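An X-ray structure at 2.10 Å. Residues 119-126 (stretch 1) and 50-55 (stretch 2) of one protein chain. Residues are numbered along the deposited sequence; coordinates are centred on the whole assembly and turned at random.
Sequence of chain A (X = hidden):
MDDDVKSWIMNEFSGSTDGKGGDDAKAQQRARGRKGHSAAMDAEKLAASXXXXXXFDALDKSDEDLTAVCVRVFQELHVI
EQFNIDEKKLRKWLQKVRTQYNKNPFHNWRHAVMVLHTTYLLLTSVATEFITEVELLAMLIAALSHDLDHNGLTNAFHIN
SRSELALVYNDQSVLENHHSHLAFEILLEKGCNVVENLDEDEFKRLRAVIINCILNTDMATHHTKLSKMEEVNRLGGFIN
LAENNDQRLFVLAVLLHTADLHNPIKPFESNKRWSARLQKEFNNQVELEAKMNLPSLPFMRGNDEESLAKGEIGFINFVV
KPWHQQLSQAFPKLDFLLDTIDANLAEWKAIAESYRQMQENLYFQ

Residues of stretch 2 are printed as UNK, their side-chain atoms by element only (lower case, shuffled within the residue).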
# COMPACT_ATOMS: atom_id res chain seq x y z
N THR A 119 1.55 17.28 19.96
CA THR A 119 0.25 17.29 20.64
C THR A 119 -0.32 18.70 20.71
O THR A 119 -1.52 18.91 20.54
CB THR A 119 0.38 16.69 22.04
OG1 THR A 119 0.85 15.34 21.95
CG2 THR A 119 -0.97 16.71 22.76
N TYR A 120 0.55 19.69 20.95
CA TYR A 120 0.11 21.08 20.96
C TYR A 120 -0.39 21.51 19.59
O TYR A 120 -1.36 22.27 19.48
CB TYR A 120 1.26 21.96 21.44
CG TYR A 120 1.36 23.32 20.79
CD1 TYR A 120 0.59 24.39 21.24
CD2 TYR A 120 2.26 23.55 19.75
CE1 TYR A 120 0.70 25.64 20.66
CE2 TYR A 120 2.36 24.79 19.17
CZ TYR A 120 1.58 25.83 19.62
OH TYR A 120 1.70 27.07 19.04
N LEU A 121 0.23 21.01 18.52
CA LEU A 121 -0.24 21.33 17.18
C LEU A 121 -1.58 20.66 16.89
O LEU A 121 -2.47 21.28 16.31
CB LEU A 121 0.80 20.91 16.14
CG LEU A 121 2.16 21.62 16.13
CD1 LEU A 121 3.12 20.92 15.18
CD2 LEU A 121 2.01 23.09 15.76
N LEU A 122 -1.73 19.39 17.28
CA LEU A 122 -2.95 18.65 16.97
C LEU A 122 -4.15 19.20 17.73
O LEU A 122 -5.24 19.34 17.17
CB LEU A 122 -2.75 17.17 17.26
CG LEU A 122 -1.80 16.41 16.33
CD1 LEU A 122 -1.41 15.07 16.93
CD2 LEU A 122 -2.45 16.21 14.97
N LEU A 123 -3.97 19.50 19.02
CA LEU A 123 -5.09 19.99 19.82
C LEU A 123 -5.52 21.38 19.37
O LEU A 123 -6.71 21.70 19.35
CB LEU A 123 -4.72 20.01 21.31
CG LEU A 123 -4.43 18.67 21.98
CD1 LEU A 123 -4.07 18.89 23.44
CD2 LEU A 123 -5.61 17.71 21.85
N THR A 124 -4.55 22.23 19.01
CA THR A 124 -4.89 23.55 18.50
C THR A 124 -5.67 23.46 17.20
O THR A 124 -6.54 24.30 16.93
CB THR A 124 -3.61 24.37 18.29
OG1 THR A 124 -2.89 24.46 19.53
CG2 THR A 124 -3.93 25.78 17.81
N SER A 125 -5.41 22.43 16.39
CA SER A 125 -6.04 22.33 15.08
C SER A 125 -7.47 21.82 15.16
O SER A 125 -8.33 22.28 14.40
CB SER A 125 -5.20 21.42 14.17
OG SER A 125 -3.88 21.90 14.05
N VAL A 126 -7.76 20.87 16.05
CA VAL A 126 -9.06 20.19 16.00
C VAL A 126 -9.80 20.18 17.33
O VAL A 126 -11.01 19.87 17.34
CB VAL A 126 -8.89 18.74 15.48
CG1 VAL A 126 -8.22 18.73 14.12
CG2 VAL A 126 -8.11 17.90 16.48
N UNK A 50 5.05 32.07 16.44
CA UNK A 50 6.22 31.41 15.87
C UNK A 50 6.41 30.00 16.41
O UNK A 50 7.15 29.21 15.82
o UNK A 50 7.71 32.38 17.52
c UNK A 50 7.48 32.24 16.13
N UNK A 51 5.75 29.67 17.53
CA UNK A 51 5.77 28.31 18.05
C UNK A 51 4.99 27.34 17.17
O UNK A 51 5.28 26.14 17.20
c UNK A 51 5.23 27.00 20.28
c UNK A 51 6.65 26.64 20.66
c UNK A 51 5.19 28.30 19.47
c UNK A 51 4.34 27.11 21.51
N UNK A 52 4.04 27.83 16.39
CA UNK A 52 3.18 26.96 15.58
C UNK A 52 3.87 26.67 14.25
O UNK A 52 3.77 27.44 13.29
c UNK A 52 -1.29 24.81 14.42
c UNK A 52 1.81 27.61 15.37
c UNK A 52 -1.03 25.14 15.74
c UNK A 52 0.45 26.29 13.72
c UNK A 52 -0.55 25.39 13.41
c UNK A 52 -0.03 26.05 16.04
c UNK A 52 0.72 26.63 15.03
N UNK A 53 4.57 25.54 14.20
CA UNK A 53 5.23 25.12 12.97
C UNK A 53 5.31 23.60 12.95
O UNK A 53 5.84 22.99 13.88
o UNK A 53 7.37 25.05 11.81
c UNK A 53 6.63 25.74 12.83
c UNK A 53 7.40 25.67 14.15
N UNK A 54 4.77 22.99 11.89
CA UNK A 54 4.79 21.54 11.75
C UNK A 54 6.17 21.01 11.38
O UNK A 54 6.37 19.79 11.42
n UNK A 54 0.34 22.26 11.49
c UNK A 54 3.77 21.11 10.70
c UNK A 54 0.25 20.99 12.00
c UNK A 54 1.67 19.05 12.22
c UNK A 54 0.62 18.41 12.84
c UNK A 54 1.50 20.37 11.78
c UNK A 54 2.34 21.32 11.12
c UNK A 54 1.60 22.45 10.97
c UNK A 54 -0.61 19.06 13.03
c UNK A 54 -0.81 20.35 12.62
N UNK A 55 7.11 21.88 11.04
CA UNK A 55 8.48 21.48 10.71
C UNK A 55 9.37 21.38 11.94
O UNK A 55 10.58 21.17 11.79
c UNK A 55 9.09 22.47 9.72
c UNK A 55 8.49 22.35 8.33
o UNK A 55 8.91 23.10 7.43
o UNK A 55 7.59 21.50 8.13

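Position 50 carries one side-chain carbon followed by one oxygen, unbranched, and these atoms touch nothing on stretch 1. The pattern is that of serine. Its CA-to-CB bond points away from the helix of stretch 1, so Ser 50 stays out of the contact.

Position 51 has four carbons, forked at the second, and no heteroatom. One terminal carbon of the fork lies over a face of the Tyr 120 ring, 4.0 Å from its centroid and 29° off the normal. A fork at the second carbon gives leucine rather than isoleucine, which forks at the first. In Leu 51 the methyl concerned is CD2, 3.6 Å from Tyr 120 CZ; chi1 is t and chi2 p.

Position 52 shows one carbon and then a six-membered ring of carbon alone. Leu 121 CD2 lies over one face of this ring, 3.6 Å from its centroid and only 13° off the normal. With seven carbons and no hydroxyl oxygen, it is phenylalanine, not tyrosine. The ring of Phe 52 turns an edge toward the face of Tyr 120 in an offset edge-to-face pair, with centroids 5.9 Å apart and planes at 71°. Thr 124 CG2 approaches Phe 52 CE2 at 3.6 Å.

Position 53 has a first carbon bearing one oxygen and one carbon, and this side chain touches nothing on stretch 1. The branching is that of threonine. The CA-to-CB bond of Thr 53 points away; its backbone O instead meets Leu 121 CD1 at 3.7 Å, while Thr 53 OG1 accepts a hydrogen bond from the backbone N of position 55 at 3.3 Å.

Position 54 has one carbon followed by fused five- and six-membered rings holding eight carbons and one nitrogen. Leu 121 CB lies over the six-membered ring, 3.9 Å from its centroid and 13° off the normal. Only tryptophan provides such a ring system. At the ring edge, Leu 122 CD2 is 3.9 Å from Trp 54 CH2, and Ser 125 OG is 3.7 Å from Trp 54 CZ2.

Position 55 has two carbons, the second carrying two oxygens, and none of them touches stretch 1. A carboxylate one carbon from CA means aspartate. The CA-to-CB bond of Asp 55 points away.

The contact buries 442 Å² without a hydrogen bond across it. Leu 121, whose CA-to-CB bond points toward stretch 2, is its centre, offering CD2 to the face of Phe 52 and CB to that of Trp 54. Ser 125 can border both rings without an unmet polar group, because Ser 125 OG donates to Leu 121 O at 2.7 Å within the helix.

Stretch 2 (50-55) SLFTWD
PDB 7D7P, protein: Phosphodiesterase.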